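Local coordinates for probable aminotransferase (PDB 5YKR), which is probably a pyridoxal-phosphate-dependent aminotransferase of class III that forms a dimer of two copies of the chain, at residues R251-L256 / A304-A309. Sequence-based numbering, arbitrary orientation.
Sequences RHDVAL and AERIWA
Asp253 and Arg306 reach for each other from opposite directions and form a bidentate, end-on salt bridge, the one place where 251-256 and 304-309 touch. NH1 of Arg306 donates to OD1 of Asp253 over 3.0 Å, and Arg306 NH2 donates to Asp253 OD2, also over 3.0 Å. Both bonds are close to straight. Each carboxylate oxygen accepts through its syn lone pair, and both oxygens lie near the guanidinium plane. Carboxylate and guanidinium are therefore nearly coplanar, their planes only 11° apart, and the paired bonds hold the two groups flat against rotation. The bridge lies at the surface and buries just 78 Å², so the segments are joined by charge and hydrogen bonding rather than by apolar packing.

Arg306 spans the distance from its helix with CG turned anti to its own carbonyl carbon and a bend at chi3 (75°) that brings the guanidinium end round to the carboxylate. Its side chain also rests on Leu153 of helix 139-154; Ile307, the next residue, packs on Leu149 and Leu153 of that same helix.

On the other side, Asp253 has positive phi and is the C-prime residue of a Schellman motif. Its N bonds to Arg250 O and the N of Val254 to Thr249 O, closing helix 241-251. The Asp253 carbonyl oxygen receives a further hydrogen bond from Arg156 NH1. From this turn the chain enters strand 255-259 of the central seven-stranded sheet. The arrangement thus ties the Schellman-capped turn between helix 241-251 and strand 255-259 to helix 301-310, at the periphery of the large domain of a fold-type I, class-III aminotransferase.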
loop_
_atom_site.group_PDB
_atom_site.type_symbol
_atom_site.label_atom_id
_atom_site.label_comp_id
_atom_site.label_asym_id
_atom_site.label_seq_id
_atom_site.Cartn_x
_atom_site.Cartn_y
_atom_site.Cartn_z
ATOM N N ARG A 251 31.576 5.256 7.469
ATOM C CA ARG A 251 32.904 4.976 6.935
ATOM C C ARG A 251 32.825 4.338 5.558
ATOM O O ARG A 251 33.607 4.649 4.665
ATOM C CB ARG A 251 33.664 4.118 7.927
ATOM C CG ARG A 251 35.073 3.759 7.446
ATOM C CD ARG A 251 36.052 3.503 8.546
ATOM N NE ARG A 251 35.510 2.760 9.671
ATOM C CZ ARG A 251 35.425 1.444 9.796
ATOM N NH1 ARG A 251 35.859 0.609 8.846
ATOM N NH2 ARG A 251 34.910 0.964 10.915
ATOM N N HIS A 252 31.797 3.513 5.367
ATOM C CA HIS A 252 31.596 2.816 4.094
ATOM C C HIS A 252 30.608 3.529 3.142
ATOM O O HIS A 252 30.291 2.995 2.057
ATOM C CB HIS A 252 31.137 1.371 4.361
ATOM C CG HIS A 252 32.175 0.504 4.959
ATOM N ND1 HIS A 252 32.297 0.297 6.309
ATOM C CD2 HIS A 252 33.158 -0.195 4.372
ATOM C CE1 HIS A 252 33.329 -0.503 6.525
ATOM N NE2 HIS A 252 33.852 -0.820 5.368
ATOM N N ASP A 253 30.148 4.735 3.517
ATOM C CA ASP A 253 29.181 5.525 2.732
ATOM C C ASP A 253 27.974 4.652 2.355
ATOM O O ASP A 253 27.560 4.551 1.188
ATOM C CB ASP A 253 29.827 6.082 1.482
ATOM C CG ASP A 253 28.948 7.033 0.712
ATOM O OD1 ASP A 253 28.278 7.829 1.353
ATOM O OD2 ASP A 253 28.914 6.955 -0.524
ATOM N N VAL A 254 27.438 4.031 3.405
ATOM C CA VAL A 254 26.268 3.177 3.316
ATOM C C VAL A 254 25.093 3.877 4.041
ATOM O O VAL A 254 25.255 4.321 5.156
ATOM C CB VAL A 254 26.521 1.798 3.938
ATOM C CG1 VAL A 254 25.231 1.008 4.066
ATOM C CG2 VAL A 254 27.565 1.029 3.099
ATOM N N ALA A 255 23.927 3.968 3.387
ATOM C CA ALA A 255 22.752 4.574 4.021
ATOM C C ALA A 255 22.283 3.774 5.210
ATOM O O ALA A 255 22.157 2.552 5.109
ATOM C CB ALA A 255 21.632 4.736 3.009
ATOM N N LEU A 256 21.928 4.464 6.291
ATOM C CA LEU A 256 21.377 3.837 7.481
ATOM C C LEU A 256 19.877 4.187 7.529
ATOM O O LEU A 256 19.509 5.374 7.717
ATOM C CB LEU A 256 22.070 4.357 8.750
ATOM C CG LEU A 256 21.543 3.824 10.067
ATOM C CD1 LEU A 256 21.588 2.323 10.113
ATOM C CD2 LEU A 256 22.309 4.485 11.228
ATOM N N ALA A 304 19.096 13.633 0.298
ATOM C CA ALA A 304 18.235 14.315 -0.673
ATOM C C ALA A 304 19.063 14.829 -1.856
ATOM O O ALA A 304 18.676 14.633 -3.016
ATOM C CB ALA A 304 17.454 15.449 -0.003
ATOM N N GLU A 305 20.229 15.437 -1.600
ATOM C CA GLU A 305 21.021 15.952 -2.693
ATOM C C GLU A 305 21.532 14.842 -3.608
ATOM O O GLU A 305 21.623 15.025 -4.838
ATOM C CB GLU A 305 22.166 16.852 -2.195
ATOM C CG GLU A 305 21.631 18.146 -1.607
ATOM C CD GLU A 305 22.659 19.088 -1.123
ATOM O OE1 GLU A 305 23.863 18.785 -1.350
ATOM O OE2 GLU A 305 22.291 20.171 -0.607
ATOM N N ARG A 306 21.844 13.684 -3.045
ATOM C CA ARG A 306 22.272 12.541 -3.862
ATOM C C ARG A 306 21.120 11.980 -4.681
ATOM O O ARG A 306 21.278 11.674 -5.853
ATOM C CB ARG A 306 22.890 11.489 -2.999
ATOM C CG ARG A 306 24.226 12.109 -2.537
ATOM C CD ARG A 306 25.013 11.283 -1.664
ATOM N NE ARG A 306 25.668 10.224 -2.358
ATOM C CZ ARG A 306 26.537 9.448 -1.758
ATOM N NH1 ARG A 306 26.783 9.634 -0.481
ATOM N NH2 ARG A 306 27.134 8.485 -2.418
ATOM N N ILE A 307 19.933 11.950 -4.085
ATOM C CA ILE A 307 18.738 11.490 -4.807
ATOM C C ILE A 307 18.373 12.448 -5.946
ATOM O O ILE A 307 18.115 12.011 -7.091
ATOM C CB ILE A 307 17.553 11.325 -3.838
ATOM C CG1 ILE A 307 17.826 10.189 -2.882
ATOM C CG2 ILE A 307 16.222 11.153 -4.590
ATOM C CD1 ILE A 307 16.888 10.113 -1.683
ATOM N N TRP A 308 18.375 13.752 -5.674
ATOM C CA TRP A 308 18.020 14.700 -6.741
ATOM C C TRP A 308 18.967 14.638 -7.940
ATOM O O TRP A 308 18.535 14.827 -9.090
ATOM C CB TRP A 308 17.986 16.097 -6.184
ATOM C CG TRP A 308 16.892 16.322 -5.149
ATOM C CD1 TRP A 308 15.621 15.829 -5.145
ATOM C CD2 TRP A 308 16.981 17.226 -4.051
ATOM N NE1 TRP A 308 14.953 16.306 -4.044
ATOM C CE2 TRP A 308 15.766 17.186 -3.372
ATOM C CE3 TRP A 308 17.997 18.031 -3.547
ATOM C CZ2 TRP A 308 15.528 17.940 -2.227
ATOM C CZ3 TRP A 308 17.744 18.776 -2.406
ATOM C CH2 TRP A 308 16.529 18.732 -1.770
ATOM N N ALA A 309 20.227 14.278 -7.706
ATOM C CA ALA A 309 21.181 14.187 -8.795
ATOM C C ALA A 309 20.998 12.939 -9.630
ATOM O O ALA A 309 21.561 12.876 -10.734
ATOM C CB ALA A 309 22.569 14.287 -8.238
#